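Local coordinates for putative type VI secretion protein (Escherichia coli, PDB 6SKI), which probably hydrolyses phospholipids as a toxic effector that is loaded onto the VgrG spike of the bacterial type VI secretion system, at residues T283-Y288 / A305-H310; A411-W416 / G483-C488; R96-N101 / G316-G321; R239-F244 / K277-I282. One frame throughout, in Å; residues are numbered along the deposited sequence.

Interaction 1 of 4, residues T283-Y288 / A305-H310; sequences TAMNEY and ALPGAH
The imidazole of His310 stacks with the ring of Phe196 and meets Phe292 edge-to-face, while the carboxylate of Glu287 crosses it obliquely, the two planes 65° apart. Across the same turn, one face of the Tyr288 ring lies against the backbone at Asn286 C, off toward the ring's rim. Glu287 has CG anti to its own backbone N and then bends at chi2, which brings OE1 beside the backbone of His310: His310 N gives it a weak hydrogen bond of 3.1 Å, and His310 CB lies 3.3 Å from the same oxygen. Ser489 OG also bonds OE1, and OE2 forms a salt bridge with Arg289, so the carboxylate is fixed at both oxygens. The main chains run side by side first as parallel strands. Leu306 N meets Thr283 O at 2.6 Å, almost straight at 177°, and Met285 N reaches Leu306 O at 2.9 Å from above the carbonyl plane. Past the strand ends, Asn286 N bonds Gly308 O at 2.8 Å. Gly308 has backbone angles at which a CB would press on the preceding carbonyl. Met285 folds along the partner strand, CG touching Ala305 CB at 3.6 Å and CE resting on Pro307 CB at 3.7 Å, whereas Ala284 CB turns to the carbonyls of Gly308 and Ala309. With His310 ND1 bonded to Asp245 OD2 and Ser197 close by, this strand-end loop is consistent with the histidine loop of an alpha/beta-hydrolase Ser-His-Asp triad.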
loop_
_atom_site.group_PDB
_atom_site.type_symbol
_atom_site.label_atom_id
_atom_site.label_comp_id
_atom_site.label_asym_id
_atom_site.label_seq_id
_atom_site.Cartn_x
_atom_site.Cartn_y
_atom_site.Cartn_z
ATOM N N THR A 283 -8.239 3.509 -10.104
ATOM C CA THR A 283 -7.689 2.357 -10.799
ATOM C C THR A 283 -6.775 2.841 -11.913
ATOM O O THR A 283 -7.070 3.838 -12.575
ATOM C CB THR A 283 -8.825 1.475 -11.349
ATOM O OG1 THR A 283 -9.322 0.633 -10.303
ATOM C CG2 THR A 283 -8.359 0.617 -12.514
ATOM N N ALA A 284 -5.660 2.144 -12.104
ATOM C CA ALA A 284 -4.714 2.492 -13.155
ATOM C C ALA A 284 -5.198 1.932 -14.485
ATOM O O ALA A 284 -5.316 0.714 -14.645
ATOM C CB ALA A 284 -3.330 1.950 -12.819
ATOM N N MET A 285 -5.461 2.816 -15.442
ATOM C CA MET A 285 -5.924 2.387 -16.751
ATOM C C MET A 285 -4.797 1.893 -17.639
ATOM O O MET A 285 -5.065 1.188 -18.616
ATOM C CB MET A 285 -6.652 3.530 -17.462
ATOM C CG MET A 285 -8.120 3.627 -17.128
ATOM S SD MET A 285 -9.021 4.838 -18.111
ATOM C CE MET A 285 -7.696 5.606 -19.032
ATOM N N ASN A 286 -3.552 2.227 -17.317
ATOM C CA ASN A 286 -2.401 1.855 -18.124
ATOM C C ASN A 286 -1.402 1.072 -17.294
ATOM O O ASN A 286 -0.187 1.232 -17.428
ATOM C CB ASN A 286 -1.747 3.082 -18.747
ATOM C CG ASN A 286 -2.731 3.936 -19.505
ATOM O OD1 ASN A 286 -3.393 3.466 -20.424
ATOM N ND2 ASN A 286 -2.828 5.201 -19.132
ATOM N N GLU A 287 -1.904 0.207 -16.422
ATOM C CA GLU A 287 -1.084 -0.760 -15.710
ATOM C C GLU A 287 -1.335 -2.119 -16.341
ATOM O O GLU A 287 -2.483 -2.567 -16.418
ATOM C CB GLU A 287 -1.411 -0.779 -14.219
ATOM C CG GLU A 287 -0.714 -1.883 -13.449
ATOM C CD GLU A 287 0.793 -1.763 -13.485
ATOM O OE1 GLU A 287 1.304 -0.638 -13.645
ATOM O OE2 GLU A 287 1.474 -2.797 -13.350
ATOM N N TYR A 288 -0.266 -2.765 -16.796
ATOM C CA TYR A 288 -0.391 -3.949 -17.628
ATOM C C TYR A 288 0.493 -5.098 -17.177
ATOM O O TYR A 288 0.516 -6.133 -17.847
ATOM C CB TYR A 288 -0.053 -3.600 -19.082
ATOM C CG TYR A 288 -0.925 -2.511 -19.648
ATOM C CD1 TYR A 288 -2.299 -2.642 -19.671
ATOM C CD2 TYR A 288 -0.372 -1.336 -20.128
ATOM C CE1 TYR A 288 -3.097 -1.648 -20.177
ATOM C CE2 TYR A 288 -1.163 -0.336 -20.635
ATOM C CZ TYR A 288 -2.526 -0.497 -20.655
ATOM O OH TYR A 288 -3.327 0.496 -21.161
ATOM N N ALA A 305 -11.505 4.589 -12.865
ATOM C CA ALA A 305 -10.360 4.193 -13.665
ATOM C C ALA A 305 -9.711 5.447 -14.229
ATOM O O ALA A 305 -10.361 6.225 -14.933
ATOM C CB ALA A 305 -10.781 3.251 -14.790
ATOM N N LEU A 306 -8.435 5.643 -13.917
ATOM C CA LEU A 306 -7.754 6.868 -14.282
ATOM C C LEU A 306 -6.505 6.541 -15.086
ATOM O O LEU A 306 -5.793 5.583 -14.767
ATOM C CB LEU A 306 -7.377 7.671 -13.031
ATOM C CG LEU A 306 -7.668 9.170 -13.039
ATOM C CD1 LEU A 306 -9.025 9.443 -13.647
ATOM C CD2 LEU A 306 -7.604 9.716 -11.628
ATOM N N PRO A 307 -6.220 7.308 -16.137
ATOM C CA PRO A 307 -5.052 7.014 -16.972
ATOM C C PRO A 307 -3.762 7.091 -16.172
ATOM O O PRO A 307 -3.548 8.019 -15.392
ATOM C CB PRO A 307 -5.119 8.100 -18.051
ATOM C CG PRO A 307 -5.889 9.195 -17.395
ATOM C CD PRO A 307 -6.962 8.460 -16.667
ATOM N N GLY A 308 -2.911 6.102 -16.364
ATOM C CA GLY A 308 -1.635 6.062 -15.677
ATOM C C GLY A 308 -1.262 4.641 -15.327
ATOM O O GLY A 308 -2.032 3.702 -15.503
ATOM N N ALA A 309 -0.053 4.499 -14.814
ATOM C CA ALA A 309 0.458 3.221 -14.367
ATOM C C ALA A 309 0.106 3.031 -12.893
ATOM O O ALA A 309 -0.698 3.778 -12.329
ATOM C CB ALA A 309 1.967 3.151 -14.626
ATOM N N HIS A 310 0.701 2.024 -12.263
ATOM C CA HIS A 310 0.386 1.704 -10.876
ATOM C C HIS A 310 0.858 2.810 -9.937
ATOM O O HIS A 310 0.085 3.331 -9.121
ATOM C CB HIS A 310 1.033 0.367 -10.532
ATOM C CG HIS A 310 0.635 -0.183 -9.205
ATOM N ND1 HIS A 310 -0.622 -0.683 -8.957
ATOM C CD2 HIS A 310 1.340 -0.351 -8.064
ATOM C CE1 HIS A 310 -0.682 -1.115 -7.713
ATOM N NE2 HIS A 310 0.497 -0.927 -7.149
#

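Interaction 2 of 4, residues A411-W416 / G483-C488; sequences AVPNDW and GKYTHC
Tyr485 OH is gripped by one hydrogen bond, from outside the pair, with Glu450 OE2; across the segments the single polar link is a weak one, His487 NE2 to Pro413 O at 3.4 Å and 137°. The arrangement is loop-on-loop packing within an alpha/beta-hydrolase-type enzyme: the connection entering helix 416-431 crosses, nearly at right angles, the chain leaving helix 476-483. Non-polar overlap therefore does most of the work. His487 has CG anti to its carbonyl carbon, which turns the imidazole back toward Val412, and CG1 of that valine sits over the ring centre, 3.5 Å from the centroid and only 7° off the normal. This is a clean CH-pi contact. Tyr317 stacks on the opposite face, so the ring is sandwiched between an aliphatic branch and an aromatic one, which probably limits its rotation. Next along the chain, Pro413 crosses Tyr485 at about a right angle, its CG touching CD2 of the phenol at 3.4 Å, while Pro413 CD reaches Lys484 O at 3.4 Å. Asp415 approaches the same ring from another side: OD2 lies at the edge, in the ring plane, 3.7 Å from Tyr485 CE2. An edge approach of this kind probably lets the carboxylate meet the positive rim of the aromatic hydrogens. At the root of the Tyr485 side chain, Trp416 and Tyr485 meet by their first carbons, Trp416 CB lying 3.9 Å from Tyr485 CB.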
loop_
_atom_site.group_PDB
_atom_site.type_symbol
_atom_site.label_atom_id
_atom_site.label_comp_id
_atom_site.label_asym_id
_atom_site.label_seq_id
_atom_site.Cartn_x
_atom_site.Cartn_y
_atom_site.Cartn_z
ATOM N N ALA A 411 13.125 11.649 -18.751
ATOM C CA ALA A 411 12.560 12.648 -17.846
ATOM C C ALA A 411 11.034 12.571 -17.819
ATOM O O ALA A 411 10.328 13.525 -18.152
ATOM C CB ALA A 411 13.033 14.055 -18.225
ATOM N N VAL A 412 10.530 11.411 -17.413
ATOM C CA VAL A 412 9.090 11.210 -17.281
ATOM C C VAL A 412 8.607 11.932 -16.028
ATOM O O VAL A 412 9.012 11.576 -14.912
ATOM C CB VAL A 412 8.733 9.717 -17.239
ATOM C CG1 VAL A 412 7.252 9.526 -17.498
ATOM C CG2 VAL A 412 9.554 8.949 -18.258
ATOM N N PRO A 413 7.756 12.945 -16.162
ATOM C CA PRO A 413 7.262 13.661 -14.984
ATOM C C PRO A 413 6.313 12.813 -14.149
ATOM O O PRO A 413 5.579 11.969 -14.663
ATOM C CB PRO A 413 6.552 14.872 -15.593
ATOM C CG PRO A 413 6.095 14.359 -16.913
ATOM C CD PRO A 413 7.242 13.543 -17.405
ATOM N N ASN A 414 6.341 13.048 -12.836
ATOM C CA ASN A 414 5.539 12.306 -11.873
ATOM C C ASN A 414 4.336 13.097 -11.369
ATOM O O ASN A 414 3.870 12.859 -10.250
ATOM C CB ASN A 414 6.411 11.868 -10.697
ATOM C CG ASN A 414 6.752 13.011 -9.766
ATOM O OD1 ASN A 414 6.884 14.155 -10.193
ATOM N ND2 ASN A 414 6.897 12.706 -8.485
ATOM N N ASP A 415 3.816 14.019 -12.170
ATOM C CA ASP A 415 2.810 14.963 -11.709
ATOM C C ASP A 415 1.384 14.438 -11.800
ATOM O O ASP A 415 0.458 15.158 -11.417
ATOM C CB ASP A 415 2.914 16.264 -12.505
ATOM C CG ASP A 415 4.230 16.968 -12.298
ATOM O OD1 ASP A 415 4.493 17.419 -11.166
ATOM O OD2 ASP A 415 5.007 17.070 -13.269
ATOM N N TRP A 416 1.169 13.222 -12.292
ATOM C CA TRP A 416 -0.185 12.699 -12.397
ATOM C C TRP A 416 -0.642 12.017 -11.115
ATOM O O TRP A 416 -1.854 11.898 -10.876
ATOM C CB TRP A 416 -0.284 11.727 -13.576
ATOM C CG TRP A 416 -1.674 11.269 -13.839
ATOM C CD1 TRP A 416 -2.192 10.037 -13.587
ATOM C CD2 TRP A 416 -2.736 12.047 -14.394
ATOM N NE1 TRP A 416 -3.512 9.995 -13.957
ATOM C CE2 TRP A 416 -3.870 11.219 -14.454
ATOM C CE3 TRP A 416 -2.838 13.363 -14.847
ATOM C CZ2 TRP A 416 -5.089 11.663 -14.950
ATOM C CZ3 TRP A 416 -4.046 13.802 -15.337
ATOM C CH2 TRP A 416 -5.156 12.956 -15.386
ATOM N N GLY A 483 -0.538 11.267 -21.394
ATOM C CA GLY A 483 0.500 10.335 -21.771
ATOM C C GLY A 483 1.890 10.883 -21.593
ATOM O O GLY A 483 2.844 10.105 -21.502
ATOM N N LYS A 484 2.030 12.210 -21.540
ATOM C CA LYS A 484 3.315 12.760 -21.113
ATOM C C LYS A 484 3.677 12.319 -19.700
ATOM O O LYS A 484 4.862 12.232 -19.367
ATOM C CB LYS A 484 3.313 14.287 -21.169
ATOM C CG LYS A 484 2.798 14.896 -22.446
ATOM C CD LYS A 484 2.896 16.410 -22.398
ATOM C CE LYS A 484 2.938 17.006 -23.796
ATOM N NZ LYS A 484 2.011 16.311 -24.732
ATOM N N TYR A 485 2.682 12.040 -18.860
ATOM C CA TYR A 485 2.892 11.867 -17.431
ATOM C C TYR A 485 2.704 10.438 -16.945
ATOM O O TYR A 485 2.982 10.161 -15.775
ATOM C CB TYR A 485 1.950 12.793 -16.653
ATOM C CG TYR A 485 2.161 14.255 -16.944
ATOM C CD1 TYR A 485 1.600 14.850 -18.059
ATOM C CD2 TYR A 485 2.908 15.045 -16.090
ATOM C CE1 TYR A 485 1.793 16.181 -18.327
ATOM C CE2 TYR A 485 3.108 16.379 -16.350
ATOM C CZ TYR A 485 2.546 16.943 -17.467
ATOM O OH TYR A 485 2.737 18.276 -17.728
ATOM N N THR A 486 2.241 9.527 -17.793
ATOM C CA THR A 486 2.094 8.133 -17.401
ATOM C C THR A 486 3.347 7.357 -17.778
ATOM O O THR A 486 3.876 7.509 -18.881
ATOM C CB THR A 486 0.859 7.499 -18.041
ATOM O OG1 THR A 486 0.927 6.074 -17.908
ATOM C CG2 THR A 486 0.768 7.848 -19.488
ATOM N N HIS A 487 3.818 6.530 -16.853
ATOM C CA HIS A 487 5.017 5.734 -17.051
ATOM C C HIS A 487 4.642 4.385 -17.642
ATOM O O HIS A 487 3.584 3.833 -17.333
ATOM C CB HIS A 487 5.763 5.522 -15.734
ATOM C CG HIS A 487 6.217 6.787 -15.079
ATOM N ND1 HIS A 487 7.532 7.018 -14.741
ATOM C CD2 HIS A 487 5.532 7.888 -14.692
ATOM C CE1 HIS A 487 7.636 8.205 -14.173
ATOM N NE2 HIS A 487 6.437 8.755 -14.134
ATOM N N CYS A 488 5.507 3.864 -18.504
ATOM C CA CYS A 488 5.370 2.500 -18.996
ATOM C C CYS A 488 6.039 1.585 -17.979
ATOM O O CYS A 488 7.269 1.518 -17.905
ATOM C CB CYS A 488 5.992 2.352 -20.382
ATOM S SG CYS A 488 5.868 0.692 -21.076
#

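Interaction 3 of 4, residues R96-N101 / G316-G321; sequences RGYYSN and GYNPVG
Tyr98 lays its ring over Pro319, whose CD stands above the ring centre, 3.8 Å from the centroid and 3° off the normal, a CH-pi contact. Pro319 CG rests 3.9 Å from Tyr98 CE2, the two side chains crossing at about a right angle. The ring reaches this place with CG anti to the backbone N. Its opposite face receives Tyr99 CD2, so a proline and a second tyrosine flank its two faces, the tyrosine only toward the rim. The hydroxyl has a weak hydrogen bond with Glu444 OE2. Nearer the backbone, Tyr98 CB packs on Tyr317 O at 3.4 Å. The main chains are joined by one hydrogen bond, Tyr98 N to Gly316 O at 3.0 Å, straight at the hydrogen but entering 70° out of the carbonyl plane. That oxygen is doubly gripped, since Tyr95 OH bonds it too. In the reverse direction Gly316 CA lies 3.5 Å from Tyr98 O, in a CA-H...O contact with an angle of 171° at the hydrogen. This loop-on-loop packing involves the loop that follows the putative catalytic His310, and the Tyr317 side chain lies near the putative triad without touching it. Segment 96-101 then runs into helix 101-108, with Ser100 at the N-cap position and bonded to Asp44, and Asn101 packs on helix 416-431; segment 316-321 belongs to the connection between strands 303-306 and 328-341.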
loop_
_atom_site.group_PDB
_atom_site.type_symbol
_atom_site.label_atom_id
_atom_site.label_comp_id
_atom_site.label_asym_id
_atom_site.label_seq_id
_atom_site.Cartn_x
_atom_site.Cartn_y
_atom_site.Cartn_z
ATOM N N ARG A 96 14.910 2.808 -5.972
ATOM C CA ARG A 96 14.254 3.431 -4.834
ATOM C C ARG A 96 13.117 4.311 -5.328
ATOM O O ARG A 96 13.298 5.118 -6.245
ATOM C CB ARG A 96 15.229 4.270 -4.009
ATOM C CG ARG A 96 14.681 4.652 -2.648
ATOM C CD ARG A 96 15.382 5.872 -2.078
ATOM N NE ARG A 96 15.237 5.972 -0.628
ATOM C CZ ARG A 96 15.745 5.109 0.249
ATOM N NH1 ARG A 96 16.462 4.072 -0.160
ATOM N NH2 ARG A 96 15.547 5.295 1.545
ATOM N N GLY A 97 11.947 4.159 -4.711
ATOM C CA GLY A 97 10.785 4.928 -5.093
ATOM C C GLY A 97 10.727 6.270 -4.397
ATOM O O GLY A 97 11.590 6.641 -3.604
ATOM N N TYR A 98 9.677 7.011 -4.711
ATOM C CA TYR A 98 9.418 8.315 -4.127
ATOM C C TYR A 98 8.237 8.201 -3.173
ATOM O O TYR A 98 7.657 7.130 -2.990
ATOM C CB TYR A 98 9.162 9.344 -5.228
ATOM C CG TYR A 98 9.248 10.786 -4.791
ATOM C CD1 TYR A 98 10.356 11.263 -4.114
ATOM C CD2 TYR A 98 8.225 11.675 -5.075
ATOM C CE1 TYR A 98 10.436 12.580 -3.721
ATOM C CE2 TYR A 98 8.298 12.992 -4.689
ATOM C CZ TYR A 98 9.405 13.441 -4.013
ATOM O OH TYR A 98 9.479 14.756 -3.626
ATOM N N TYR A 99 7.887 9.322 -2.555
ATOM C CA TYR A 99 6.737 9.354 -1.666
ATOM C C TYR A 99 5.475 8.984 -2.429
ATOM O O TYR A 99 5.225 9.485 -3.528
ATOM C CB TYR A 99 6.598 10.743 -1.052
ATOM C CG TYR A 99 7.675 11.066 -0.053
ATOM C CD1 TYR A 99 7.986 10.184 0.968
ATOM C CD2 TYR A 99 8.390 12.250 -0.134
ATOM C CE1 TYR A 99 8.970 10.473 1.883
ATOM C CE2 TYR A 99 9.379 12.548 0.776
ATOM C CZ TYR A 99 9.665 11.656 1.784
ATOM O OH TYR A 99 10.651 11.948 2.697
ATOM N N SER A 100 4.678 8.096 -1.846
ATOM C CA SER A 100 3.437 7.667 -2.473
ATOM C C SER A 100 2.343 8.673 -2.144
ATOM O O SER A 100 2.573 9.685 -1.478
ATOM C CB SER A 100 3.066 6.262 -2.018
ATOM O OG SER A 100 3.379 6.071 -0.654
ATOM N N ASN A 101 1.126 8.397 -2.595
ATOM C CA ASN A 101 -0.005 9.245 -2.267
ATOM C C ASN A 101 -0.548 8.958 -0.880
ATOM O O ASN A 101 -1.252 9.801 -0.318
ATOM C CB ASN A 101 -1.117 9.062 -3.301
ATOM C CG ASN A 101 -0.928 9.934 -4.516
ATOM O OD1 ASN A 101 -0.124 10.861 -4.507
ATOM N ND2 ASN A 101 -1.663 9.637 -5.576
ATOM N N GLY A 316 4.884 7.258 -6.249
ATOM C CA GLY A 316 6.068 6.447 -6.068
ATOM C C GLY A 316 7.147 6.654 -7.108
ATOM O O GLY A 316 8.154 5.944 -7.106
ATOM N N TYR A 317 6.949 7.614 -8.004
ATOM C CA TYR A 317 7.910 7.916 -9.054
ATOM C C TYR A 317 8.653 9.196 -8.702
ATOM O O TYR A 317 8.031 10.197 -8.336
ATOM C CB TYR A 317 7.220 8.064 -10.408
ATOM C CG TYR A 317 6.835 6.755 -11.053
ATOM C CD1 TYR A 317 7.777 5.766 -11.280
ATOM C CD2 TYR A 317 5.533 6.519 -11.458
ATOM C CE1 TYR A 317 7.430 4.576 -11.875
ATOM C CE2 TYR A 317 5.179 5.334 -12.059
ATOM C CZ TYR A 317 6.128 4.365 -12.262
ATOM O OH TYR A 317 5.774 3.180 -12.860
ATOM N N ASN A 318 9.977 9.155 -8.808
ATOM C CA ASN A 318 10.793 10.302 -8.446
ATOM C C ASN A 318 10.612 11.441 -9.449
ATOM O O ASN A 318 10.302 11.206 -10.621
ATOM C CB ASN A 318 12.259 9.900 -8.352
ATOM C CG ASN A 318 12.447 8.565 -7.678
ATOM O OD1 ASN A 318 12.058 7.532 -8.207
ATOM N ND2 ASN A 318 13.029 8.582 -6.489
ATOM N N PRO A 319 10.791 12.684 -9.011
ATOM C CA PRO A 319 10.588 13.826 -9.904
ATOM C C PRO A 319 11.639 13.901 -11.000
ATOM O O PRO A 319 12.657 13.207 -10.984
ATOM C CB PRO A 319 10.690 15.024 -8.953
ATOM C CG PRO A 319 10.332 14.447 -7.621
ATOM C CD PRO A 319 11.047 13.139 -7.637
ATOM N N VAL A 320 11.366 14.780 -11.968
ATOM C CA VAL A 320 12.188 14.876 -13.172
ATOM C C VAL A 320 13.610 15.319 -12.842
ATOM O O VAL A 320 14.579 14.839 -13.443
ATOM C CB VAL A 320 11.519 15.818 -14.189
ATOM C CG1 VAL A 320 12.555 16.533 -15.037
ATOM C CG2 VAL A 320 10.584 15.036 -15.074
ATOM N N GLY A 321 13.768 16.232 -11.892
ATOM C CA GLY A 321 15.072 16.800 -11.625
ATOM C C GLY A 321 15.884 16.113 -10.551
ATOM O O GLY A 321 17.011 16.543 -10.282
#

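Interaction 4 of 4, residues R239-F244 / K277-I282; sequences RFLGLF and KKVFQI
Buried packing runs along most of this parallel pair, whose strand axes lie 4.7 Å apart and 10° from parallel, but it loosens at the lysine end. In the tight part, Leu241 N bonds Lys278 O, Phe280 N bonds Leu241 O at 2.9 Å, and Leu243 N bonds Phe280 O at 3.0 Å, the latter two nearly along the carbonyl axes. Phe240 and Phe280 lie side by side on one face, with Phe240 CZ 3.7 Å from Phe280 CB; Gly242, bare of a side chain, lets the Phe240 ring lean alongside it. On the other face, Leu241 CB meets Val279 CG2 at 3.8 Å. By contrast, exposed Lys278 keeps only its base in the contact, CB at the edge of the Phe240 ring while the rest, bent at chi2 and chi4, turns off the pair. Lys277 CE brushes Arg239 CG at 3.5 Å, but their charged ends turn to other partners, Lys277 to Glu237 and Arg239 to Asp192. The pair lies in the central sheet of an alpha/beta-hydrolase-type domain; strand 237-243 leads to putative triad residue Asp245. Strand 184-195 flanks the pair beyond strand 237-243, helix 416-431 packs on Phe240 and Phe280, and helix 101-108 meets Phe244.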
loop_
_atom_site.group_PDB
_atom_site.type_symbol
_atom_site.label_atom_id
_atom_site.label_comp_id
_atom_site.label_asym_id
_atom_site.label_seq_id
_atom_site.Cartn_x
_atom_site.Cartn_y
_atom_site.Cartn_z
ATOM N N ARG A 239 -15.388 4.782 8.361
ATOM C CA ARG A 239 -16.110 5.859 7.695
ATOM C C ARG A 239 -15.802 5.897 6.204
ATOM O O ARG A 239 -16.710 5.835 5.371
ATOM C CB ARG A 239 -15.775 7.201 8.346
ATOM C CG ARG A 239 -16.668 8.335 7.887
ATOM C CD ARG A 239 -16.306 9.643 8.554
ATOM N NE ARG A 239 -14.868 9.874 8.582
ATOM C CZ ARG A 239 -14.304 10.955 9.105
ATOM N NH1 ARG A 239 -15.059 11.901 9.640
ATOM N NH2 ARG A 239 -12.989 11.093 9.090
ATOM N N PHE A 240 -14.525 6.007 5.849
ATOM C CA PHE A 240 -14.105 6.089 4.459
ATOM C C PHE A 240 -13.011 5.072 4.186
ATOM O O PHE A 240 -12.049 4.968 4.952
ATOM C CB PHE A 240 -13.607 7.491 4.105
ATOM C CG PHE A 240 -13.167 7.630 2.676
ATOM C CD1 PHE A 240 -14.089 7.599 1.650
ATOM C CD2 PHE A 240 -11.832 7.782 2.361
ATOM C CE1 PHE A 240 -13.690 7.724 0.344
ATOM C CE2 PHE A 240 -11.430 7.906 1.053
ATOM C CZ PHE A 240 -12.360 7.875 0.045
ATOM N N LEU A 241 -13.163 4.325 3.098
ATOM C CA LEU A 241 -12.148 3.399 2.612
ATOM C C LEU A 241 -11.595 3.957 1.308
ATOM O O LEU A 241 -12.304 4.008 0.299
ATOM C CB LEU A 241 -12.736 2.005 2.411
ATOM C CG LEU A 241 -11.763 0.853 2.167
ATOM C CD1 LEU A 241 -10.782 0.736 3.302
ATOM C CD2 LEU A 241 -12.525 -0.443 1.992
ATOM N N GLY A 242 -10.336 4.378 1.329
ATOM C CA GLY A 242 -9.717 4.931 0.144
ATOM C C GLY A 242 -8.634 4.036 -0.408
ATOM O O GLY A 242 -7.592 3.850 0.223
ATOM N N LEU A 243 -8.863 3.477 -1.591
ATOM C CA LEU A 243 -7.959 2.512 -2.194
ATOM C C LEU A 243 -7.389 3.092 -3.476
ATOM O O LEU A 243 -8.106 3.735 -4.246
ATOM C CB LEU A 243 -8.684 1.204 -2.489
ATOM C CG LEU A 243 -9.575 0.676 -1.367
ATOM C CD1 LEU A 243 -10.525 -0.370 -1.906
ATOM C CD2 LEU A 243 -8.746 0.124 -0.226
ATOM N N PHE A 244 -6.097 2.875 -3.707
ATOM C CA PHE A 244 -5.450 3.480 -4.863
ATOM C C PHE A 244 -5.209 2.517 -6.017
ATOM O O PHE A 244 -5.408 2.904 -7.168
ATOM C CB PHE A 244 -4.133 4.139 -4.456
ATOM C CG PHE A 244 -4.286 5.572 -4.047
ATOM C CD1 PHE A 244 -4.589 6.537 -4.990
ATOM C CD2 PHE A 244 -4.132 5.959 -2.734
ATOM C CE1 PHE A 244 -4.733 7.852 -4.632
ATOM C CE2 PHE A 244 -4.276 7.277 -2.372
ATOM C CZ PHE A 244 -4.576 8.225 -3.324
ATOM N N LYS A 277 -18.919 3.410 5.304
ATOM C CA LYS A 277 -19.988 4.308 4.890
ATOM C C LYS A 277 -19.759 4.813 3.473
ATOM O O LYS A 277 -20.698 4.889 2.674
ATOM C CB LYS A 277 -20.116 5.462 5.883
ATOM C CG LYS A 277 -20.312 4.985 7.311
ATOM C CD LYS A 277 -20.758 6.099 8.237
ATOM C CE LYS A 277 -19.585 6.699 8.992
ATOM N NZ LYS A 277 -19.186 5.873 10.165
ATOM N N LYS A 278 -18.517 5.150 3.139
ATOM C CA LYS A 278 -18.138 5.523 1.785
ATOM C C LYS A 278 -16.858 4.794 1.413
ATOM O O LYS A 278 -15.922 4.722 2.212
ATOM C CB LYS A 278 -17.933 7.033 1.653
ATOM C CG LYS A 278 -19.153 7.867 1.993
ATOM C CD LYS A 278 -20.281 7.623 1.016
ATOM C CE LYS A 278 -21.219 8.810 0.957
ATOM N NZ LYS A 278 -20.472 10.094 1.009
ATOM N N VAL A 279 -16.826 4.240 0.206
ATOM C CA VAL A 279 -15.648 3.566 -0.326
ATOM C C VAL A 279 -15.357 4.151 -1.699
ATOM O O VAL A 279 -16.276 4.342 -2.502
ATOM C CB VAL A 279 -15.845 2.041 -0.419
ATOM C CG1 VAL A 279 -14.615 1.376 -0.999
ATOM C CG2 VAL A 279 -16.169 1.461 0.944
ATOM N N PHE A 280 -14.088 4.452 -1.961
ATOM C CA PHE A 280 -13.667 4.969 -3.254
ATOM C C PHE A 280 -12.355 4.319 -3.654
ATOM O O PHE A 280 -11.415 4.276 -2.858
ATOM C CB PHE A 280 -13.499 6.487 -3.218
ATOM C CG PHE A 280 -13.199 7.095 -4.554
ATOM C CD1 PHE A 280 -14.150 7.099 -5.555
ATOM C CD2 PHE A 280 -11.963 7.653 -4.814
ATOM C CE1 PHE A 280 -13.874 7.656 -6.780
ATOM C CE2 PHE A 280 -11.688 8.213 -6.036
ATOM C CZ PHE A 280 -12.644 8.212 -7.021
ATOM N N GLN A 281 -12.295 3.808 -4.879
ATOM C CA GLN A 281 -11.056 3.312 -5.452
ATOM C C GLN A 281 -10.736 4.049 -6.739
ATOM O O GLN A 281 -11.618 4.291 -7.565
ATOM C CB GLN A 281 -11.108 1.818 -5.748
ATOM C CG GLN A 281 -9.731 1.236 -5.974
ATOM C CD GLN A 281 -9.734 -0.258 -6.144
ATOM O OE1 GLN A 281 -10.653 -0.827 -6.721
ATOM N NE2 GLN A 281 -8.691 -0.904 -5.653
ATOM N N ILE A 282 -9.468 4.400 -6.899
ATOM C CA ILE A 282 -8.926 4.817 -8.182
ATOM C C ILE A 282 -8.222 3.612 -8.784
ATOM O O ILE A 282 -7.734 2.746 -8.052
ATOM C CB ILE A 282 -7.980 6.018 -8.040
ATOM C CG1 ILE A 282 -8.596 7.060 -7.112
ATOM C CG2 ILE A 282 -7.734 6.650 -9.391
ATOM C CD1 ILE A 282 -7.723 8.258 -6.870
#

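Interactions 4 and 1 share strand 278-284 and lie in one sheet, their centres 17 Å apart, with Ile282 CG2 and Leu306 CD2 3.8 Å from each other. The strand pair of interaction 4 thus leads toward the putative Ser197-Asp245-His310 site, to which interaction 1 supplies the histidine. Interaction 2, centred 12 Å from interaction 1, backs this loop through Ala309 CB, 3.2 Å from His487 O. Interactions 2 and 3 are the nearest pair, centres 11 Å apart, joined where Tyr317 stacks on His487. Interaction 3 reaches interaction 4 through Asn101 CB, 3.6 Å from Phe244 CZ, whereas interactions 2 and 4 do not touch.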